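Local coordinates for SusD superfamily protein (Bacteroides fragilis NCTC 9343, PDB 3NQP) that probably binds glycans at the outer membrane as a SusD-family lipoprotein, handing them to a partner transporter for uptake, at residues I31-H34 / L35-A38; V65-G68 / D69-L72; N399-V402 / A403-N407; W418-T421 / L422-P426; P481-K485 / S486-H490. All blocks are in the same frame, centred on the assembly; numbering follows the deposited sequence. Where two conformers were deposited one is given.

Contact 1: I31-H34 / L35-A38. With EDO (1,2-ethanediol), chain G.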
loop_
_atom_site.group_PDB
_atom_site.type_symbol
_atom_site.label_atom_id
_atom_site.label_comp_id
_atom_site.label_asym_id
_atom_site.label_seq_id
_atom_site.Cartn_x
_atom_site.Cartn_y
_atom_site.Cartn_z
ATOM N N ILE A 31 14.105 13.238 -6.883
ATOM C CA ILE A 31 12.651 12.963 -6.926
ATOM C C ILE A 31 12.367 11.558 -6.368
ATOM O O ILE A 31 11.428 11.367 -5.584
ATOM C CB ILE A 31 12.056 13.124 -8.348
ATOM C CG1 ILE A 31 11.874 14.618 -8.710
ATOM C CG2 ILE A 31 10.708 12.299 -8.484
ATOM C CD1 ILE A 31 11.733 14.887 -10.240
ATOM N N HIS A 32 13.177 10.572 -6.752
ATOM C CA HIS A 32 12.937 9.219 -6.242
ATOM C C HIS A 32 13.245 9.042 -4.734
ATOM O O HIS A 32 12.605 8.260 -4.063
ATOM C CB HIS A 32 13.634 8.152 -7.109
ATOM C CG HIS A 32 12.932 7.913 -8.404
ATOM N ND1 HIS A 32 13.062 8.760 -9.490
ATOM C CD2 HIS A 32 12.034 6.967 -8.766
ATOM C CE1 HIS A 32 12.284 8.335 -10.466
ATOM N NE2 HIS A 32 11.665 7.237 -10.062
ATOM N N LYS A 33 14.233 9.759 -4.213
ATOM C CA LYS A 33 14.582 9.633 -2.807
ATOM C C LYS A 33 13.504 10.340 -1.957
ATOM O O LYS A 33 13.215 9.931 -0.846
ATOM C CB LYS A 33 15.978 10.180 -2.523
ATOM C CG LYS A 33 17.108 9.373 -3.258
ATOM C CD LYS A 33 18.488 9.648 -2.704
ATOM C CE LYS A 33 19.610 8.838 -3.436
ATOM N NZ LYS A 33 19.113 7.634 -4.239
ATOM N N HIS A 34 12.917 11.406 -2.481
ATOM C CA HIS A 34 11.838 12.085 -1.774
ATOM C C HIS A 34 10.598 11.209 -1.801
ATOM O O HIS A 34 9.776 11.250 -0.879
ATOM C CB HIS A 34 11.528 13.447 -2.414
ATOM C CG HIS A 34 12.467 14.542 -2.008
ATOM N ND1 HIS A 34 12.952 15.479 -2.901
ATOM C CD2 HIS A 34 13.007 14.857 -0.809
ATOM C CE1 HIS A 34 13.753 16.319 -2.271
ATOM N NE2 HIS A 34 13.804 15.966 -0.999
ATOM N N LEU A 35 10.445 10.426 -2.867
ATOM C CA LEU A 35 9.349 9.483 -2.945
ATOM C C LEU A 35 9.614 8.391 -1.890
ATOM O O LEU A 35 8.685 7.994 -1.188
ATOM C CB LEU A 35 9.234 8.857 -4.329
ATOM C CG LEU A 35 8.171 7.812 -4.584
ATOM C CD1 LEU A 35 6.772 8.500 -4.509
ATOM C CD2 LEU A 35 8.407 7.118 -5.917
ATOM N N ARG A 36 10.856 7.902 -1.803
ATOM C CA ARG A 36 11.211 6.924 -0.774
ATOM C C ARG A 36 10.815 7.448 0.617
ATOM O O ARG A 36 10.244 6.713 1.444
ATOM C CB ARG A 36 12.714 6.650 -0.801
ATOM C CG ARG A 36 13.229 5.755 0.309
ATOM C CD ARG A 36 14.730 5.899 0.522
ATOM N NE ARG A 36 15.042 7.248 0.977
ATOM C CZ ARG A 36 16.171 7.891 0.746
ATOM N NH1 ARG A 36 17.161 7.329 0.061
ATOM N NH2 ARG A 36 16.291 9.117 1.204
ATOM N N ASP A 37 11.135 8.713 0.872
ATOM C CA ASP A 37 10.844 9.327 2.157
ATOM C C ASP A 37 9.333 9.414 2.462
ATOM O O ASP A 37 8.958 9.513 3.612
ATOM C CB ASP A 37 11.433 10.753 2.231
ATOM C CG ASP A 37 12.967 10.772 2.260
ATOM O OD1 ASP A 37 13.602 9.714 2.411
ATOM O OD2 ASP A 37 13.521 11.862 2.083
ATOM N N ALA A 38 8.489 9.387 1.441
ATOM C CA ALA A 38 7.012 9.345 1.656
ATOM C C ALA A 38 6.416 7.947 1.656
ATOM O O ALA A 38 5.187 7.789 1.803
ATOM C CB ALA A 38 6.319 10.193 0.608
HETATM C C1 EDO G . 17.600 4.532 -5.458
HETATM O O1 EDO G . 17.871 5.200 -4.208
HETATM C C2 EDO G . 16.457 5.235 -6.179
HETATM O O2 EDO G . 16.897 6.558 -6.516
#
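The N-H groups of Leu35, Arg36 and Asp37 bond back to the carbonyls of Ile31, His32 and Lys33, i to i-4, in the last turns of helix 21-37, and a weak fourth bond runs from Ala38 N to His34 O. On the outer side the side chains of Lys33 and Arg36 cross at a slant. Lys33 CB lies over one face of the Arg36 guanidinium, near its rim, and Lys33 CD comes within 3.8 Å of Arg36 NH1. The arginine chain leaves with CG anti to the backbone N (chi1 174°) and then bends at chi3, which brings the guanidinium alongside the Asp37 carboxylate. There NE and NH2 both reach a single oxygen, Asp37 OD1, at 3.2 and 3.0 Å respectively, a side-on salt bridge lying in the guanidinium plane that should limit rotation of the group. Lys33 NZ bonds to O1 of an ethanediol, probably from the crystallisation liquor, at 2.7 Å. Glu275 makes long, weak ion pairs with both cations. His32 faces inward, its ND1 bonded to Ile28 O and its NE2 to Trp198 N, so both ring nitrogens of this buried side chain are satisfied. The aliphatic residues Ile31 and Leu35 suit the buried side: both pack on Leu123 of helix 110-135, Ile31 also meets Leu95 of helix 89-102, and Leu35 reaches Phe267 and Ile269 of strand 265-269.

Contact 2: V65-G68 / D69-L72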
loop_
_atom_site.group_PDB
_atom_site.type_symbol
_atom_site.label_atom_id
_atom_site.label_comp_id
_atom_site.label_asym_id
_atom_site.label_seq_id
_atom_site.Cartn_x
_atom_site.Cartn_y
_atom_site.Cartn_z
ATOM N N VAL A 65 1.057 1.990 21.646
ATOM C CA VAL A 65 1.263 1.971 20.218
ATOM C C VAL A 65 1.085 3.351 19.638
ATOM O O VAL A 65 0.471 4.201 20.263
ATOM C CB VAL A 65 0.295 0.994 19.480
ATOM C CG1 VAL A 65 0.582 -0.467 19.889
ATOM C CG2 VAL A 65 -1.146 1.398 19.702
ATOM N N SER A 66 1.645 3.566 18.454
ATOM C CA SER A 66 1.567 4.890 17.794
ATOM C C SER A 66 0.299 5.056 16.970
ATOM O O SER A 66 -0.348 4.058 16.604
ATOM C CB SER A 66 2.786 5.096 16.910
ATOM O OG SER A 66 3.983 5.050 17.699
ATOM N N ASN A 67 -0.028 6.312 16.626
ATOM C CA ASN A 67 -1.130 6.624 15.742
ATOM C C ASN A 67 -2.466 6.039 16.212
ATOM O O ASN A 67 -3.331 5.677 15.389
ATOM C CB ASN A 67 -0.798 6.161 14.308
ATOM C CG ASN A 67 0.423 6.876 13.725
ATOM O OD1 ASN A 67 1.386 6.236 13.299
ATOM N ND2 ASN A 67 0.414 8.224 13.781
ATOM N N GLY A 68 -2.659 5.925 17.519
ATOM C CA GLY A 68 -3.898 5.247 18.009
ATOM C C GLY A 68 -5.168 5.939 17.514
ATOM O O GLY A 68 -6.177 5.288 17.219
ATOM N N ASP A 69 -5.152 7.262 17.418
ATOM C CA ASP A 69 -6.329 7.971 16.890
ATOM C C ASP A 69 -6.693 7.582 15.439
ATOM O O ASP A 69 -7.894 7.475 15.104
ATOM C CB ASP A 69 -6.164 9.478 16.971
ATOM C CG ASP A 69 -6.254 10.008 18.407
ATOM O OD1 ASP A 69 -7.129 9.578 19.197
ATOM O OD2 ASP A 69 -5.436 10.890 18.715
ATOM N N ILE A 70 -5.699 7.425 14.576
ATOM C CA ILE A 70 -5.973 6.959 13.182
ATOM C C ILE A 70 -6.645 5.579 13.224
ATOM O O ILE A 70 -7.678 5.336 12.583
ATOM C CB ILE A 70 -4.694 6.907 12.268
ATOM C CG1 ILE A 70 -4.078 8.297 12.084
ATOM C CG2 ILE A 70 -5.021 6.329 10.841
ATOM C CD1 ILE A 70 -2.791 8.319 11.316
ATOM N N ILE A 71 -6.058 4.688 14.011
ATOM C CA ILE A 71 -6.502 3.323 14.128
ATOM C C ILE A 71 -7.939 3.270 14.629
ATOM O O ILE A 71 -8.715 2.482 14.122
ATOM C CB ILE A 71 -5.566 2.516 15.050
ATOM C CG1 ILE A 71 -4.203 2.331 14.373
ATOM C CG2 ILE A 71 -6.252 1.188 15.406
ATOM C CD1 ILE A 71 -3.017 2.019 15.283
ATOM N N LEU A 72 -8.290 4.145 15.589
ATOM C CA LEU A 72 -9.615 4.216 16.189
ATOM C C LEU A 72 -10.609 5.010 15.342
ATOM O O LEU A 72 -11.757 5.167 15.714
ATOM C CB LEU A 72 -9.540 4.805 17.621
ATOM C CG LEU A 72 -8.817 3.911 18.658
ATOM C CD1 LEU A 72 -8.450 4.652 19.960
ATOM C CD2 LEU A 72 -9.648 2.635 18.940
#
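Asn67 and Ile70 lie side by side and point the same way, with Asn67 ND2 4.0 Å from Ile70 CD1. This is a modest van der Waals contact, the amide resting against the end of an isoleucine branch. The second isoleucine turns back along the incoming chain: with CG1 beside its own backbone N (chi1 -69°), Ile71 lays CD1 3.6 Å from Ser66 O and CG1 equally close to Asn67 O. Leu72 does the same one residue further on, its CG 3.3 Å from Gly68 O. The carbonyls touched by Ile71 and Leu72 include the two that make the backbone bonds of the turn. Ile71 N donates to Asn67 O at 3.2 Å, almost straight at 170°, and Leu72 N to Gly68 O at 2.9 Å. These bonds define the short helix 68-71, in which Asn67 holds the N-cap position without making a side-chain capping bond. Its backbone has positive phi (55°), a conformation asparagine tolerates better than most residues, and this bends the extended chain of Val65 and Ser66 into the helix. Gly68 supplies the first turn with backbone alone. Instead of capping, Asn67 OD1 bonds to Tyr317 OH, which anchors the amide whose nitrogen meets Ile70, while Asp69 OD1 bonds to Asn74 ND2 just past the helix. The loop before the turn is held by backbone bonds between Val65 and Gly57 and between Ser66 and Thr316. Both isoleucines are buried, Ile70 against Arg50 and Ile71 against Thr56.

Contact 3: N399-V402 / A403-N407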
loop_
_atom_site.group_PDB
_atom_site.type_symbol
_atom_site.label_atom_id
_atom_site.label_comp_id
_atom_site.label_asym_id
_atom_site.label_seq_id
_atom_site.Cartn_x
_atom_site.Cartn_y
_atom_site.Cartn_z
ATOM N N ASN A 399 -17.464 -14.915 -13.115
ATOM C CA ASN A 399 -17.243 -15.686 -11.907
ATOM C C ASN A 399 -16.113 -16.683 -12.035
ATOM O O ASN A 399 -15.383 -16.924 -11.062
ATOM C CB ASN A 399 -18.558 -16.305 -11.464
ATOM C CG ASN A 399 -19.618 -15.219 -11.246
ATOM O OD1 ASN A 399 -19.322 -14.214 -10.609
ATOM N ND2 ASN A 399 -20.792 -15.357 -11.872
ATOM N N ALA A 400 -15.952 -17.254 -13.219
ATOM C CA ALA A 400 -14.860 -18.210 -13.468
ATOM C C ALA A 400 -13.516 -17.480 -13.341
ATOM O O ALA A 400 -12.593 -18.006 -12.733
ATOM C CB ALA A 400 -14.988 -18.858 -14.850
ATOM N N ALA A 401 -13.426 -16.244 -13.826
ATOM C CA ALA A 401 -12.163 -15.475 -13.747
ATOM C C ALA A 401 -11.861 -15.029 -12.298
ATOM O O ALA A 401 -10.697 -15.022 -11.881
ATOM C CB ALA A 401 -12.146 -14.227 -14.726
ATOM N N VAL A 402 -12.896 -14.698 -11.519
ATOM C CA VAL A 402 -12.704 -14.390 -10.082
ATOM C C VAL A 402 -11.952 -15.533 -9.410
ATOM O O VAL A 402 -10.901 -15.337 -8.764
ATOM C CB VAL A 402 -14.017 -14.155 -9.343
ATOM C CG1 VAL A 402 -13.729 -14.076 -7.818
ATOM C CG2 VAL A 402 -14.710 -12.863 -9.855
ATOM N N ALA A 403 -12.490 -16.729 -9.588
ATOM C CA ALA A 403 -11.942 -17.941 -8.998
ATOM C C ALA A 403 -10.543 -18.232 -9.508
ATOM O O ALA A 403 -9.698 -18.657 -8.748
ATOM C CB ALA A 403 -12.864 -19.139 -9.298
ATOM N N LYS A 404 -10.324 -18.049 -10.805
ATOM C CA LYS A 404 -9.016 -18.279 -11.410
ATOM C C LYS A 404 -7.953 -17.455 -10.721
ATOM O O LYS A 404 -6.892 -17.951 -10.382
ATOM C CB LYS A 404 -9.038 -17.964 -12.913
ATOM C CG LYS A 404 -7.701 -18.082 -13.679
ATOM C CD LYS A 404 -7.856 -17.672 -15.148
ATOM C CE LYS A 404 -8.015 -16.137 -15.307
ATOM N NZ LYS A 404 -8.349 -15.732 -16.704
ATOM N N TYR A 405 -8.195 -16.168 -10.598
ATOM C CA TYR A 405 -7.161 -15.279 -10.053
ATOM C C TYR A 405 -6.929 -15.513 -8.546
ATOM O O TYR A 405 -5.797 -15.479 -8.081
ATOM C CB TYR A 405 -7.559 -13.843 -10.306
ATOM C CG TYR A 405 -7.332 -13.423 -11.736
ATOM C CD1 TYR A 405 -6.063 -13.462 -12.287
ATOM C CD2 TYR A 405 -8.363 -12.956 -12.528
ATOM C CE1 TYR A 405 -5.828 -13.027 -13.608
ATOM C CE2 TYR A 405 -8.127 -12.528 -13.849
ATOM C CZ TYR A 405 -6.856 -12.570 -14.373
ATOM O OH TYR A 405 -6.625 -12.160 -15.683
ATOM N N ILE A 406 -8.000 -15.734 -7.782
ATOM C CA ILE A 406 -7.851 -16.105 -6.365
ATOM C C ILE A 406 -7.028 -17.375 -6.209
ATOM O O ILE A 406 -6.145 -17.446 -5.365
ATOM C CB ILE A 406 -9.203 -16.299 -5.653
ATOM C CG1 ILE A 406 -9.927 -14.956 -5.502
ATOM C CG2 ILE A 406 -9.007 -16.956 -4.254
ATOM C CD1 ILE A 406 -11.435 -15.116 -5.064
ATOM N N ASN A 407 -7.316 -18.378 -7.014
ATOM C CA ASN A 407 -6.598 -19.642 -6.908
ATOM C C ASN A 407 -5.146 -19.588 -7.384
ATOM O O ASN A 407 -4.309 -20.344 -6.880
ATOM C CB ASN A 407 -7.370 -20.765 -7.592
ATOM C CG ASN A 407 -8.623 -21.168 -6.813
ATOM O OD1 ASN A 407 -8.596 -21.255 -5.574
ATOM N ND2 ASN A 407 -9.729 -21.427 -7.538
#
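Val402 and Ile406 form the tight side of this helical contact, lying side by side one turn apart with Val402 CG1 3.7 Å from Ile406 CD1. Each branch is placed by its first torsion. Val402 sets CG1 anti to the backbone N (chi1 171°), which sends it forward along the helix, whereas Ile406 carries CG1 beside its own N, bringing it back to 3.4 Å from Val402 O. That carbonyl also takes Ile406 N at 3.1 Å, in the carbonyl plane and nearly straight at 172°. Beside this pair, Tyr405 brings its ring back beside the preceding turn, CD2 3.2 Å from Ala401 O, which it meets obliquely, while Ala401 CB is only a loose neighbour, 4.5 Å from Tyr405 CE2. The whole is the first part of helix 399-414, packed between helices 382-396 and 431-445 in the predominantly helical body expected of the SusD family. Small and branched residues suit the two interfaces: Ala401 and Val402 meet Ala393 while Tyr405 lies on Leu389 and Ala390, and on the other flank Ile406 packs against Ala437 and Ile438. Alanine suits position 403, where Tyr425 packs against it. The solvent side is looser. Ala400 and Lys404 are exposed there and are joined by little more than the bond from Lys404 N to Ala400 O, at 3.0 Å. The lysine is bent at chi3, and its CE lies 3.8 Å above the plane of the Tyr405 ring, so this one methylene rests near the rim of one aromatic face before the amine continues outward.

Contact 4: W418-T421 / L422-P426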
loop_
_atom_site.group_PDB
_atom_site.type_symbol
_atom_site.label_atom_id
_atom_site.label_comp_id
_atom_site.label_asym_id
_atom_site.label_seq_id
_atom_site.Cartn_x
_atom_site.Cartn_y
_atom_site.Cartn_z
ATOM N N TRP A 418 -0.333 -27.373 -1.196
ATOM C CA TRP A 418 -1.546 -27.040 -1.946
ATOM C C TRP A 418 -2.382 -28.261 -2.247
ATOM O O TRP A 418 -1.871 -29.253 -2.749
ATOM C CB TRP A 418 -1.160 -26.419 -3.263
ATOM C CG TRP A 418 -2.274 -26.106 -4.222
ATOM C CD1 TRP A 418 -2.421 -26.628 -5.490
ATOM C CD2 TRP A 418 -3.371 -25.200 -4.041
ATOM N NE1 TRP A 418 -3.509 -26.089 -6.097
ATOM C CE2 TRP A 418 -4.116 -25.207 -5.238
ATOM C CE3 TRP A 418 -3.776 -24.348 -3.000
ATOM C CZ2 TRP A 418 -5.257 -24.421 -5.417
ATOM C CZ3 TRP A 418 -4.909 -23.573 -3.180
ATOM C CH2 TRP A 418 -5.629 -23.600 -4.387
ATOM N N ASP A 419 -3.663 -28.169 -1.959
ATOM C CA ASP A 419 -4.587 -29.266 -2.104
ATOM C C ASP A 419 -5.908 -28.630 -2.430
ATOM O O ASP A 419 -6.502 -27.975 -1.566
ATOM C CB ASP A 419 -4.685 -30.012 -0.776
ATOM C CG ASP A 419 -5.699 -31.169 -0.796
ATOM O OD1 ASP A 419 -6.549 -31.220 -1.723
ATOM O OD2 ASP A 419 -5.618 -32.023 0.140
ATOM N N GLU A 420 -6.375 -28.813 -3.660
ATOM C CA GLU A 420 -7.565 -28.078 -4.142
ATOM C C GLU A 420 -8.797 -28.340 -3.300
ATOM O O GLU A 420 -9.582 -27.431 -3.072
ATOM C CB GLU A 420 -7.850 -28.371 -5.611
ATOM C CG GLU A 420 -6.772 -27.854 -6.567
ATOM C CD GLU A 420 -6.966 -28.319 -8.008
ATOM O OE1 GLU A 420 -8.113 -28.322 -8.492
ATOM O OE2 GLU A 420 -5.966 -28.698 -8.656
ATOM N N THR A 421 -8.911 -29.591 -2.835
ATOM C CA THR A 421 -10.022 -30.087 -2.035
ATOM C C THR A 421 -10.172 -29.283 -0.728
ATOM O O THR A 421 -11.282 -28.976 -0.308
ATOM C CB THR A 421 -9.841 -31.642 -1.711
ATOM O OG1 THR A 421 -8.871 -31.823 -0.680
ATOM C CG2 THR A 421 -9.372 -32.448 -2.932
ATOM N N LEU A 422 -9.049 -28.925 -0.116
ATOM C CA LEU A 422 -8.992 -28.193 1.162
ATOM C C LEU A 422 -9.058 -26.654 0.956
ATOM O O LEU A 422 -9.708 -25.941 1.720
ATOM C CB LEU A 422 -7.693 -28.532 1.914
ATOM C CG LEU A 422 -7.468 -30.011 2.328
ATOM C CD1 LEU A 422 -6.190 -30.162 3.214
ATOM C CD2 LEU A 422 -8.700 -30.550 3.062
ATOM N N TYR A 423 -8.345 -26.171 -0.041
ATOM C CA TYR A 423 -7.938 -24.746 -0.122
ATOM C C TYR A 423 -8.397 -23.977 -1.350
ATOM O O TYR A 423 -8.302 -22.748 -1.373
ATOM C CB TYR A 423 -6.402 -24.652 0.035
ATOM C CG TYR A 423 -5.894 -25.309 1.312
ATOM C CD1 TYR A 423 -6.509 -25.063 2.525
ATOM C CD2 TYR A 423 -4.815 -26.164 1.296
ATOM C CE1 TYR A 423 -6.069 -25.628 3.667
ATOM C CE2 TYR A 423 -4.350 -26.759 2.465
ATOM C CZ TYR A 423 -4.980 -26.508 3.641
ATOM O OH TYR A 423 -4.570 -27.130 4.820
ATOM N N ALA A 424 -8.930 -24.651 -2.367
ATOM C CA ALA A 424 -9.273 -23.960 -3.619
ATOM C C ALA A 424 -10.589 -23.216 -3.433
ATOM O O ALA A 424 -11.462 -23.695 -2.740
ATOM C CB ALA A 424 -9.393 -24.945 -4.779
ATOM N N TYR A 425 -10.715 -22.045 -4.043
ATOM C CA TYR A 425 -11.974 -21.298 -4.043
ATOM C C TYR A 425 -12.925 -21.818 -5.134
ATOM O O TYR A 425 -12.581 -21.791 -6.320
ATOM C CB TYR A 425 -11.674 -19.811 -4.270
ATOM C CG TYR A 425 -12.914 -18.925 -4.222
ATOM C CD1 TYR A 425 -13.556 -18.634 -3.005
ATOM C CD2 TYR A 425 -13.434 -18.385 -5.388
ATOM C CE1 TYR A 425 -14.705 -17.830 -2.977
ATOM C CE2 TYR A 425 -14.571 -17.597 -5.374
ATOM C CZ TYR A 425 -15.212 -17.332 -4.178
ATOM O OH TYR A 425 -16.339 -16.531 -4.188
ATOM N N PRO A 426 -14.128 -22.281 -4.756
ATOM C CA PRO A 426 -15.011 -22.783 -5.811
ATOM C C PRO A 426 -15.740 -21.606 -6.399
ATOM O O PRO A 426 -16.056 -20.658 -5.667
ATOM C CB PRO A 426 -15.980 -23.719 -5.058
ATOM C CG PRO A 426 -16.049 -23.160 -3.631
ATOM C CD PRO A 426 -14.742 -22.392 -3.406
HETATM O O HOH W 1 -11.830 -26.383 -1.528
#
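The side chains of Trp418 and Tyr423 pass alongside one another, running opposite ways, across the short helix 420-423, a single capped turn. The indole leaves the backbone with CG anti to N (chi1 175°), which carries its six-membered ring forward to the end of the turn, which it meets obliquely; CZ3 then stands 3.7 Å from Tyr423 CB and CH2 the same distance from Ala424 CA. The broad, flat tryptophan suits this place because it can cover two successive residues at once, and alanine lets it come close. The phenol of Tyr423 has Leu422 CB over the centre of one face and also stacks with Tyr414. Asp419 is the N-cap: in the conformer given, Thr421 offers its hydroxyl to Asp419 OD1, OG1 lying between the backbone N and the carbonyl carbon and 2.6 Å from OD1, above the carboxylate plane. A weak bond from Thr421 N joins it. Leu422 passes obliquely over the same carboxylate, its CG 3.5 Å from Asp419 OD2. Tyr423 N approaches Asp419 O nearly in line with its C=O, though the N-H is bent to 146°, and the turn ends at Ala424, the first residue to leave helical angles. Trp418 also packs on Arg410 and Lys411 of helix 399-414, to which Tyr423 O is bonded through Arg410 NH1. A water lies between the carbonyls of Glu420 and Ala424, 2.9 Å from Glu420 O and 3.0 Å from Ala424 O.

Contact 5: P481-K485 / S486-H490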
loop_
_atom_site.group_PDB
_atom_site.type_symbol
_atom_site.label_atom_id
_atom_site.label_comp_id
_atom_site.label_asym_id
_atom_site.label_seq_id
_atom_site.Cartn_x
_atom_site.Cartn_y
_atom_site.Cartn_z
ATOM N N PRO A 481 -19.419 -2.827 11.772
ATOM C CA PRO A 481 -18.750 -2.097 10.706
ATOM C C PRO A 481 -17.642 -1.227 11.257
ATOM O O PRO A 481 -17.752 -0.752 12.388
ATOM C CB PRO A 481 -19.849 -1.213 10.124
ATOM C CG PRO A 481 -20.955 -1.206 11.102
ATOM C CD PRO A 481 -20.827 -2.422 11.953
ATOM N N ILE A 482 -16.597 -1.027 10.467
ATOM C CA ILE A 482 -15.490 -0.154 10.874
ATOM C C ILE A 482 -15.970 1.295 11.014
ATOM O O ILE A 482 -15.608 1.948 11.975
ATOM C CB ILE A 482 -14.316 -0.315 9.895
ATOM C CG1 ILE A 482 -13.743 -1.723 10.090
ATOM C CG2 ILE A 482 -13.225 0.711 10.118
ATOM C CD1 ILE A 482 -12.746 -2.145 8.984
ATOM N N LEU A 483 -16.753 1.801 10.052
ATOM C CA LEU A 483 -17.509 3.057 10.186
ATOM C C LEU A 483 -19.027 2.841 10.162
ATOM O O LEU A 483 -19.547 2.024 9.432
ATOM C CB LEU A 483 -17.167 4.069 9.067
ATOM C CG LEU A 483 -15.693 4.512 8.960
ATOM C CD1 LEU A 483 -15.461 5.431 7.748
ATOM C CD2 LEU A 483 -15.229 5.151 10.291
ATOM N N ASN A 484 -19.720 3.656 10.933
ATOM C CA ASN A 484 -21.161 3.690 10.996
ATOM C C ASN A 484 -21.594 4.646 9.917
ATOM O O ASN A 484 -21.331 5.842 9.998
ATOM C CB ASN A 484 -21.576 4.193 12.388
ATOM C CG ASN A 484 -23.084 4.297 12.569
ATOM O OD1 ASN A 484 -23.815 4.676 11.672
ATOM N ND2 ASN A 484 -23.540 3.974 13.764
ATOM N N LYS A 485 -22.271 4.131 8.899
ATOM C CA LYS A 485 -22.662 4.943 7.773
ATOM C C LYS A 485 -23.615 6.102 8.128
ATOM O O LYS A 485 -23.649 7.089 7.425
ATOM C CB LYS A 485 -23.306 4.068 6.708
ATOM C CG LYS A 485 -23.525 4.792 5.367
ATOM C CD LYS A 485 -23.911 3.800 4.276
ATOM C CE LYS A 485 -23.859 4.461 2.896
ATOM N NZ LYS A 485 -24.771 5.632 2.869
ATOM N N SER A 486 -24.391 5.981 9.195
ATOM C CA SER A 486 -25.385 7.031 9.474
ATOM C C SER A 486 -24.771 8.223 10.229
ATOM O O SER A 486 -25.275 9.336 10.104
ATOM C CB SER A 486 -26.546 6.477 10.271
ATOM O OG SER A 486 -26.101 6.214 11.589
ATOM N N THR A 487 -23.653 7.998 10.936
ATOM C CA THR A 487 -23.018 9.036 11.745
ATOM C C THR A 487 -21.601 9.360 11.296
ATOM O O THR A 487 -21.078 10.403 11.721
ATOM C CB THR A 487 -22.965 8.624 13.218
ATOM O OG1 THR A 487 -22.185 7.431 13.346
ATOM C CG2 THR A 487 -24.384 8.380 13.820
ATOM N N GLU A 488 -20.962 8.480 10.498
ATOM C CA GLU A 488 -19.522 8.597 10.180
ATOM C C GLU A 488 -19.200 8.621 8.688
ATOM O O GLU A 488 -18.050 8.503 8.292
ATOM C CB GLU A 488 -18.729 7.469 10.883
ATOM C CG GLU A 488 -18.600 7.668 12.379
ATOM C CD GLU A 488 -17.873 6.531 13.090
ATOM O OE1 GLU A 488 -18.172 5.339 12.842
ATOM O OE2 GLU A 488 -17.026 6.818 13.944
ATOM N N ALA A 489 -20.197 8.854 7.853
ATOM C CA ALA A 489 -19.989 8.926 6.386
ATOM C C ALA A 489 -18.887 9.948 5.996
ATOM O O ALA A 489 -18.109 9.736 5.042
ATOM C CB ALA A 489 -21.345 9.246 5.656
ATOM N N HIS A 490 -18.805 11.036 6.753
ATOM C CA HIS A 490 -17.800 12.088 6.498
ATOM C C HIS A 490 -16.377 11.590 6.771
ATOM O O HIS A 490 -15.427 12.120 6.215
ATOM C CB HIS A 490 -18.103 13.345 7.316
ATOM C CG HIS A 490 -17.914 13.172 8.794
ATOM N ND1 HIS A 490 -18.817 12.507 9.583
ATOM C CD2 HIS A 490 -16.912 13.567 9.624
ATOM C CE1 HIS A 490 -18.399 12.516 10.842
ATOM N NE2 HIS A 490 -17.240 13.150 10.895
#
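Asn484 OD1 is gripped by Ser486 from two points, the backbone N at 2.9 Å and the hydroxyl OG at 2.8 Å, and a weak third bond comes from Thr487 N. An asparagine side-chain oxygen accepting from the backbone N two residues on makes this an Asx turn, lying in the loop between helices 452-458 and 498-503. Asn484 sets CG anti to its own N (chi1 179°), which swings the amide forward over the chain that follows. Ser486 N lies in the plane of the amide carbonyl; the hydroxyl is tilted from it by 26°. Serine suits the spot because its OG, held between backbone N and carbonyl carbon, can join its own N-H on one acceptor. Thr487 packs beside the amide, OG1 3.4 Å from Asn484 CG. The backbone of Asn484 is equally busy: its carbonyl takes Glu488 N at 2.7 Å, and in return the Glu488 carboxylate reaches back to the Asn484 N-H, the two residues being joined in both directions. Extended beyond CG, the glutamate also runs obliquely across Leu483, whose buried side chain packs on Val469 and Phe470. Its other oxygen, Glu488 OE2, forms a salt bridge with Lys491, leaving OE1 to the backbone. That bond uses the anti lone pair of OE1 and is almost straight, Asn484 N standing 3.0 Å from Glu488 OE1 at 172°.

Contact 3 is the most buried of the five, contacts 1 and 2 are partly buried, and contacts 4 and 5 lie at the surface. Contacts 1 and 3 are turns of long helices, with aliphatic packing on their inner sides and charged chains outside. Contacts 2 and 4 each centre on one short helical turn, but Asp419 caps its turn through its side chain and Asn67 does not. Contact 5, without a regular helix at its centre, depends most on side-chain-to-backbone bonds. Contacts 3 and 4 touch directly: Asn407 OD1 probably accepts from Tyr425 N at 2.7 Å, while contacts 2 and 5 approach within about 6 Å at their nearest atoms without touching.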